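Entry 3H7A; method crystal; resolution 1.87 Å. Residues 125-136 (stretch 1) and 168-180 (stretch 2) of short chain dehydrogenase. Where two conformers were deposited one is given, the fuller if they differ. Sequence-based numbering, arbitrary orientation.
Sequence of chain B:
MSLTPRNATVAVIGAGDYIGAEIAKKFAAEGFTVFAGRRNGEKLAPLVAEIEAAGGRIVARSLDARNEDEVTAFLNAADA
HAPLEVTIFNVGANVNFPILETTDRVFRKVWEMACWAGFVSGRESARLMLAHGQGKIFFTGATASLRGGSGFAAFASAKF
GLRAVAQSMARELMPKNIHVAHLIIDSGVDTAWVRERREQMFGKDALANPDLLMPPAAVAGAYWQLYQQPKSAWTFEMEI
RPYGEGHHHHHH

Stretch 1, residues 125-136: SARLMLAHGQGK
Stretch 2 168-180: SMARELMPKNIHV

Two helix-turn-strand units lie side by side and run the same way. Helix 125-132 and the helix through 168 to about L173, both of which begin earlier in the chain, point in nearly the same direction, 17° apart (signed crossing angle -17°), with their axes 12.8 Å apart at closest approach. Each stretch then turns into a strand, and the strands pair in parallel: G135 sits beside I178 with CA atoms 4.9 Å apart, and K136 beside H179 at 4.6 Å. Together the stretches bury 556 Å².

The turns are built differently. After H132 the first helix stops at G133, whose phi/psi of 80/11 favours glycine; its N makes weak bonds to M129 O (2.9 Å) and L130 O (3.1 Å), while H132 N bonds M129 O at 2.9 Å. Q134 is extended (-164/162). In the second stretch, a short 3-10 segment at M174 and P175 leads to K176 and to N177, which has positive phi (75/21). Here L173 O takes two donors, K176 N at 2.8 Å and I178 N at 3.0 Å, so the second strand starts with its first amide satisfied by L173 O, within its own stretch. K176, with chi1 m, folds its amine back to the helix: NZ donates to E172 O at 3.0 Å.

Polar links join the turns and strands. N177, chi1 t and chi2 34°, directs its amide across the gap, and ND2 donates to G133 O at 2.9 Å with an angle of 162°. The carbonyl of G133, the first residue past the helix, thus gains a partner, and a compact amide on a positive-phi residue delivers it. Two residues further along each stretch, H179 N donates to G135 O at 3.1 Å, supplemented by a CA-H...O contact from I178 CA to G135 O at 3.3 Å. G135 N stands 3.5 Å from N177 O, and water 1 mediates between them, donating to N177 O at 3.1 Å and accepting a weak bond from G135 N at 3.5 Å.

K136 and H179 project from the same face of the sheet. The lysine runs m, t, t, t, placing NZ 3.0 Å from H179 ND1, near the ring plane at its edge, so NZ donates to an in-plane nitrogen acceptor. H179, chi1 t and chi2 177°, also bonds through NE2 elsewhere in the structure, as does K136 NZ; these buried polar groups therefore do not rely on each other alone.

The other face, carrying I178, closes against the helices. I178 (chi1 m, chi2 -132°, between wells) sends CD1 to 3.7 Å from M129 CB and 4.0 Å from L130 CG. L130, chi1 m and chi2 t, bends its end inward, with CD1 4.1 Å from L173 CD2. A126 CB lies 3.8 Å from L173 CD1, its small methyl group facing the second helix. Glycine at 135 leaves room for M129: an ideal CB would fall 2.5 Å from M129 SD. Apolar side chains thus pack between the helices and this face of the sheet.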

ATOM      1  N   SER B 125      27.134   5.710   6.758  1.00 28.04           N
ATOM      2  CA  SER B 125      27.286   6.193   5.388  1.00 23.54           C
ATOM      3  C   SER B 125      26.823   7.641   5.233  1.00 28.05           C
ATOM      4  O   SER B 125      27.500   8.433   4.606  1.00 26.75           O
ATOM      5  CB  SER B 125      26.530   5.304   4.417  1.00 27.13           C
ATOM      6  OG  SER B 125      27.135   4.026   4.365  1.00 23.81           O
ATOM      7  N   ALA B 126      25.672   7.973   5.820  1.00 22.06           N
ATOM      8  CA  ALA B 126      25.152   9.331   5.826  1.00 26.46           C
ATOM      9  C   ALA B 126      26.128  10.317   6.477  1.00 29.17           C
ATOM     10  O   ALA B 126      26.331  11.404   5.958  1.00 30.47           O
ATOM     11  CB  ALA B 126      23.819   9.369   6.550  1.00 22.73           C
ATOM     12  N   ARG B 127      26.713   9.943   7.618  1.00 31.91           N
ATOM     13  CA  ARG B 127      27.690  10.787   8.295  1.00 28.26           C
ATOM     14  C   ARG B 127      28.842  11.115   7.353  1.00 30.05           C
ATOM     15  O   ARG B 127      29.173  12.282   7.161  1.00 26.82           O
ATOM     16  CB  ARG B 127      28.212  10.125   9.570  1.00 32.12           C
ATOM     17  CG  ARG B 127      29.171  11.002  10.368  1.00 24.99           C
ATOM     18  CD  ARG B 127      29.782  10.291  11.589  1.00 29.07           C
ATOM     19  NE  ARG B 127      30.180   8.910  11.308  1.00 39.99           N
ATOM     20  CZ  ARG B 127      31.353   8.525  10.794  1.00 34.94           C
ATOM     21  NH1 ARG B 127      32.304   9.407  10.491  1.00 37.39           N
ATOM     22  NH2 ARG B 127      31.572   7.235  10.581  1.00 33.15           N
ATOM     23  N   LEU B 128      29.408  10.085   6.729  1.00 28.29           N
ATOM     24  CA  LEU B 128      30.530  10.276   5.806  1.00 24.65           C
ATOM     25  C   LEU B 128      30.158  11.063   4.552  1.00 30.18           C
ATOM     26  O   LEU B 128      30.895  11.976   4.157  1.00 27.62           O
ATOM     27  CB  LEU B 128      31.148   8.930   5.430  1.00 21.36           C
ATOM     28  CG  LEU B 128      31.707   8.130   6.603  1.00 17.59           C
ATOM     29  CD1 LEU B 128      31.876   6.682   6.226  1.00 19.60           C
ATOM     30  CD2 LEU B 128      33.010   8.703   7.115  1.00 23.71           C
ATOM     31  N   MET B 129      29.014  10.730   3.943  1.00 27.63           N
ATOM     32  CA  MET B 129      28.590  11.342   2.680  1.00 21.72           C
ATOM     33  C   MET B 129      28.188  12.816   2.810  1.00 25.77           C
ATOM     34  O   MET B 129      28.479  13.621   1.919  1.00 25.17           O
ATOM     35  CB  MET B 129      27.437  10.550   2.050  1.00 21.35           C
ATOM     36  CG  MET B 129      27.815   9.223   1.443  1.00 24.27           C
ATOM     37  SD  MET B 129      26.358   8.175   1.202  1.00 14.08           S
ATOM     38  CE  MET B 129      27.142   6.802   0.389  1.00 16.02           C
ATOM     39  N   LEU B 130      27.539  13.170   3.923  1.00 23.98           N
ATOM     40  CA  LEU B 130      27.109  14.548   4.167  1.00 28.60           C
ATOM     41  C   LEU B 130      28.284  15.537   4.237  1.00 34.27           C
ATOM     42  O   LEU B 130      28.152  16.699   3.831  1.00 37.25           O
ATOM     43  CB  LEU B 130      26.229  14.647   5.423  1.00 24.84           C
ATOM     44  CG  LEU B 130      24.772  14.171   5.271  1.00 29.19           C
ATOM     45  CD1 LEU B 130      24.107  13.936   6.630  1.00 26.80           C
ATOM     46  CD2 LEU B 130      23.944  15.128   4.446  1.00 31.89           C
ATOM     47  N   ALA B 131      29.428  15.059   4.725  1.00 34.69           N
ATOM     48  CA  ALA B 131      30.673  15.825   4.704  1.00 33.32           C
ATOM     49  C   ALA B 131      31.138  16.150   3.278  1.00 36.51           C
ATOM     50  O   ALA B 131      31.773  17.186   3.055  1.00 39.26           O
ATOM     51  CB  ALA B 131      31.756  15.081   5.469  1.00 34.20           C
ATOM     52  N   HIS B 132      30.822  15.275   2.319  1.00 33.27           N
ATOM     53  CA  HIS B 132      31.136  15.511   0.907  1.00 29.04           C
ATOM     54  C   HIS B 132      29.996  16.207   0.179  1.00 33.21           C
ATOM     55  O   HIS B 132      30.165  16.660  -0.960  1.00 30.96           O
ATOM     56  CB  HIS B 132      31.503  14.206   0.186  1.00 31.20           C
ATOM     57  CG  HIS B 132      32.629  13.456   0.827  1.00 29.02           C
ATOM     58  ND1 HIS B 132      33.927  13.921   0.833  1.00 37.40           N
ATOM     59  CD2 HIS B 132      32.651  12.270   1.479  1.00 29.91           C
ATOM     60  CE1 HIS B 132      34.699  13.054   1.464  1.00 34.62           C
ATOM     61  NE2 HIS B 132      33.949  12.044   1.866  1.00 37.91           N
ATOM     62  N   GLY B 133      28.835  16.274   0.835  1.00 29.79           N
ATOM     63  CA  GLY B 133      27.657  16.965   0.309  1.00 29.17           C
ATOM     64  C   GLY B 133      26.843  16.215  -0.724  1.00 32.59           C
ATOM     65  O   GLY B 133      25.964  16.804  -1.348  1.00 39.26           O
ATOM     66  N   GLN B 134      27.127  14.922  -0.896  1.00 33.10           N
ATOM     67  CA  GLN B 134      26.457  14.065  -1.885  1.00 32.37           C
ATOM     68  C   GLN B 134      26.711  12.580  -1.582  1.00 28.32           C
ATOM     69  O   GLN B 134      27.645  12.244  -0.855  1.00 29.74           O
ATOM     70  CB  GLN B 134      26.940  14.394  -3.313  1.00 33.92           C
ATOM     71  CG  GLN B 134      28.418  14.091  -3.555  1.00 39.72           C
ATOM     72  CD  GLN B 134      28.848  14.220  -5.010  1.00 44.55           C
ATOM     73  OE1 GLN B 134      28.064  14.592  -5.883  1.00 46.71           O
ATOM     74  NE2 GLN B 134      30.112  13.913  -5.273  1.00 47.08           N
ATOM     75  N   GLY B 135      25.886  11.702  -2.155  1.00 27.31           N
ATOM     76  CA  GLY B 135      26.022  10.259  -1.979  1.00 22.05           C
ATOM     77  C   GLY B 135      24.746   9.510  -2.310  1.00 27.12           C
ATOM     78  O   GLY B 135      23.689  10.117  -2.526  1.00 26.59           O
ATOM     79  N   LYS B 136      24.862   8.183  -2.391  1.00 25.86           N
ATOM     80  CA  LYS B 136      23.711   7.315  -2.640  0.50 25.32           C
ATOM     81  C   LYS B 136      23.770   6.130  -1.682  1.00 24.99           C
ATOM     82  O   LYS B 136      24.818   5.521  -1.499  1.00 23.63           O
ATOM     83  CB  LYS B 136      23.632   6.868  -4.115  0.50 22.82           C
ATOM     84  CG  LYS B 136      23.466   8.038  -5.132  0.50 24.17           C
ATOM     85  CD  LYS B 136      22.734   7.661  -6.422  0.50 26.34           C
ATOM     86  CE  LYS B 136      22.330   8.910  -7.244  0.50 22.95           C
ATOM     87  NZ  LYS B 136      21.322   8.624  -8.335  0.50  8.15           N
ATOM     88  N   SER B 168      12.579   6.665   6.372  1.00 22.17           N
ATOM     89  CA  SER B 168      12.933   7.753   7.281  1.00 23.41           C
ATOM     90  C   SER B 168      14.222   8.466   6.893  1.00 26.83           C
ATOM     91  O   SER B 168      14.351   9.689   7.059  1.00 25.79           O
ATOM     92  CB  SER B 168      13.071   7.209   8.693  1.00 27.66           C
ATOM     93  OG  SER B 168      11.808   6.818   9.193  1.00 24.24           O
ATOM     94  N   MET B 169      15.183   7.697   6.394  1.00 22.19           N
ATOM     95  CA  MET B 169      16.443   8.290   5.976  1.00 24.88           C
ATOM     96  C   MET B 169      16.175   9.104   4.726  1.00 20.84           C
ATOM     97  O   MET B 169      16.689  10.207   4.585  1.00 24.76           O
ATOM     98  CB  MET B 169      17.516   7.222   5.738  1.00 21.45           C
ATOM     99  CG  MET B 169      18.148   6.638   7.036  1.00 21.42           C
ATOM    100  SD  MET B 169      19.479   5.443   6.782  1.00 12.61           S
ATOM    101  CE  MET B 169      20.555   6.398   5.715  1.00 20.25           C
ATOM    102  N   ALA B 170      15.347   8.569   3.834  1.00 22.70           N
ATOM    103  CA  ALA B 170      15.010   9.263   2.584  1.00 24.79           C
ATOM    104  C   ALA B 170      14.294  10.596   2.825  1.00 23.50           C
ATOM    105  O   ALA B 170      14.656  11.604   2.237  1.00 20.44           O
ATOM    106  CB  ALA B 170      14.205   8.359   1.649  1.00 20.80           C
ATOM    107  N   ARG B 171      13.311  10.611   3.717  1.00 23.31           N
ATOM    108  CA  ARG B 171      12.584  11.830   3.992  1.00 26.86           C
ATOM    109  C   ARG B 171      13.546  12.913   4.502  1.00 26.43           C
ATOM    110  O   ARG B 171      13.423  14.066   4.117  1.00 30.74           O
ATOM    111  CB  ARG B 171      11.437  11.599   4.991  1.00 30.82           C
ATOM    112  CG  ARG B 171      10.401  10.535   4.608  1.00 37.10           C
ATOM    113  CD  ARG B 171       9.460  10.911   3.466  1.00 48.94           C
ATOM    114  NE  ARG B 171       8.797  12.195   3.673  1.00 60.31           N
ATOM    115  CZ  ARG B 171       8.099  12.840   2.739  1.00 70.91           C
ATOM    116  NH1 ARG B 171       7.545  14.014   3.021  1.00 72.98           N
ATOM    117  NH2 ARG B 171       7.952  12.320   1.523  1.00 69.82           N
ATOM    118  N   GLU B 172      14.521  12.519   5.323  1.00 25.62           N
ATOM    119  CA  GLU B 172      15.509  13.449   5.894  1.00 27.41           C
ATOM    120  C   GLU B 172      16.634  13.879   4.934  1.00 26.07           C
ATOM    121  O   GLU B 172      17.029  15.047   4.922  1.00 27.87           O
ATOM    122  CB  GLU B 172      16.119  12.873   7.177  1.00 26.50           C
ATOM    123  CG  GLU B 172      16.821  13.919   8.051  1.00 30.38           C
ATOM    124  CD  GLU B 172      17.649  13.344   9.211  1.00 29.90           C
ATOM    125  OE1 GLU B 172      17.343  12.236   9.706  1.00 26.55           O
ATOM    126  OE2 GLU B 172      18.614  14.027   9.642  1.00 31.42           O
ATOM    127  N   LEU B 173      17.132  12.943   4.131  1.00 25.47           N
ATOM    128  CA  LEU B 173      18.396  13.147   3.412  1.00 24.61           C
ATOM    129  C   LEU B 173      18.268  13.400   1.920  1.00 23.37           C
ATOM    130  O   LEU B 173      19.194  13.944   1.323  1.00 23.20           O
ATOM    131  CB  LEU B 173      19.370  11.985   3.673  1.00 24.79           C
ATOM    132  CG  LEU B 173      19.603  11.551   5.131  1.00 26.32           C
ATOM    133  CD1 LEU B 173      20.341  10.222   5.178  1.00 23.31           C
ATOM    134  CD2 LEU B 173      20.328  12.595   5.967  1.00 18.46           C
ATOM    135  N   MET B 174      17.149  13.012   1.307  1.00 24.09           N
ATOM    136  CA  MET B 174      16.936  13.355  -0.099  1.00 22.51           C
ATOM    137  C   MET B 174      16.997  14.881  -0.353  1.00 29.01           C
ATOM    138  O   MET B 174      17.681  15.296  -1.299  1.00 27.38           O
ATOM    139  CB  MET B 174      15.695  12.668  -0.707  1.00 24.23           C
ATOM    140  CG  MET B 174      15.964  11.223  -1.205  1.00 23.06           C
ATOM    141  SD  MET B 174      14.457  10.492  -1.829  1.00 23.26           S
ATOM    142  CE  MET B 174      15.085   9.311  -3.004  1.00 18.56           C
ATOM    143  N   PRO B 175      16.362  15.727   0.512  1.00 24.23           N
ATOM    144  CA  PRO B 175      16.607  17.172   0.307  1.00 29.58           C
ATOM    145  C   PRO B 175      18.034  17.642   0.611  1.00 31.72           C
ATOM    146  O   PRO B 175      18.360  18.797   0.329  1.00 34.22           O
ATOM    147  CB  PRO B 175      15.638  17.844   1.295  1.00 28.95           C
ATOM    148  CG  PRO B 175      14.644  16.784   1.651  1.00 29.70           C
ATOM    149  CD  PRO B 175      15.419  15.515   1.633  1.00 26.13           C
ATOM    150  N   LYS B 176      18.861  16.763   1.177  1.00 30.67           N
ATOM    151  CA  LYS B 176      20.242  17.085   1.535  0.50 31.14           C
ATOM    152  C   LYS B 176      21.222  16.400   0.589  1.00 30.48           C
ATOM    153  O   LYS B 176      22.388  16.202   0.934  1.00 37.86           O
ATOM    154  CB  LYS B 176      20.540  16.680   2.982  0.50 31.70           C
ATOM    155  CG  LYS B 176      19.696  17.399   4.017  0.50 32.80           C
ATOM    156  CD  LYS B 176      20.322  17.315   5.394  0.50 43.33           C
ATOM    157  CE  LYS B 176      19.419  17.950   6.436  0.50 48.62           C
ATOM    158  NZ  LYS B 176      18.295  17.044   6.796  0.50 44.70           N
ATOM    159  N   ASN B 177      20.722  16.033  -0.595  1.00 28.09           N
ATOM    160  CA  ASN B 177      21.504  15.516  -1.738  1.00 28.02           C
ATOM    161  C   ASN B 177      21.987  14.072  -1.604  1.00 29.43           C
ATOM    162  O   ASN B 177      22.930  13.635  -2.288  1.00 30.86           O
ATOM    163  CB  ASN B 177      22.638  16.498  -2.128  1.00 27.42           C
ATOM    164  CG  ASN B 177      23.118  16.322  -3.559  1.00 37.26           C
ATOM    165  OD1 ASN B 177      22.349  15.988  -4.455  1.00 45.00           O
ATOM    166  ND2 ASN B 177      24.405  16.546  -3.773  1.00 33.45           N
ATOM    167  N   ILE B 178      21.318  13.317  -0.745  1.00 22.58           N
ATOM    168  CA  ILE B 178      21.560  11.881  -0.678  1.00 23.80           C
ATOM    169  C   ILE B 178      20.387  11.091  -1.254  1.00 21.59           C
ATOM    170  O   ILE B 178      19.281  11.140  -0.737  1.00 25.96           O
ATOM    171  CB  ILE B 178      21.887  11.429   0.759  1.00 24.51           C
ATOM    172  CG1 ILE B 178      22.866  12.436   1.391  1.00 24.08           C
ATOM    173  CG2 ILE B 178      22.354   9.979   0.761  1.00 17.00           C
ATOM    174  CD1 ILE B 178      24.032  11.873   2.058  1.00 27.17           C
ATOM    175  N   HIS B 179      20.643  10.354  -2.326  1.00 19.03           N
ATOM    176  CA  HIS B 179      19.652   9.480  -2.907  1.00 20.73           C
ATOM    177  C   HIS B 179      19.593   8.180  -2.113  1.00 24.41           C
ATOM    178  O   HIS B 179      20.360   7.241  -2.372  1.00 21.51           O
ATOM    179  CB  HIS B 179      20.008   9.187  -4.368  1.00 21.32           C
ATOM    180  CG  HIS B 179      18.982   8.382  -5.113  1.00 24.39           C
ATOM    181  ND1 HIS B 179      19.120   8.074  -6.450  1.00 32.93           N
ATOM    182  CD2 HIS B 179      17.807   7.832  -4.721  1.00 26.67           C
ATOM    183  CE1 HIS B 179      18.083   7.357  -6.845  1.00 30.13           C
ATOM    184  NE2 HIS B 179      17.273   7.193  -5.814  1.00 30.82           N
ATOM    185  N   VAL B 180      18.668   8.119  -1.163  1.00 21.52           N
ATOM    186  CA  VAL B 180      18.403   6.874  -0.446  1.00 21.49           C
ATOM    187  C   VAL B 180      17.410   6.088  -1.291  1.00 23.46           C
ATOM    188  O   VAL B 180      16.429   6.654  -1.771  1.00 24.36           O
ATOM    189  CB  VAL B 180      17.821   7.128   0.970  1.00 20.70           C
ATOM    190  CG1 VAL B 180      17.691   5.835   1.753  1.00 21.10           C
ATOM    191  CG2 VAL B 180      18.693   8.100   1.736  1.00 18.61           C
TER
HETATM  192  O   HOH W   1      23.858  12.277  -4.894  1.00 28.68           O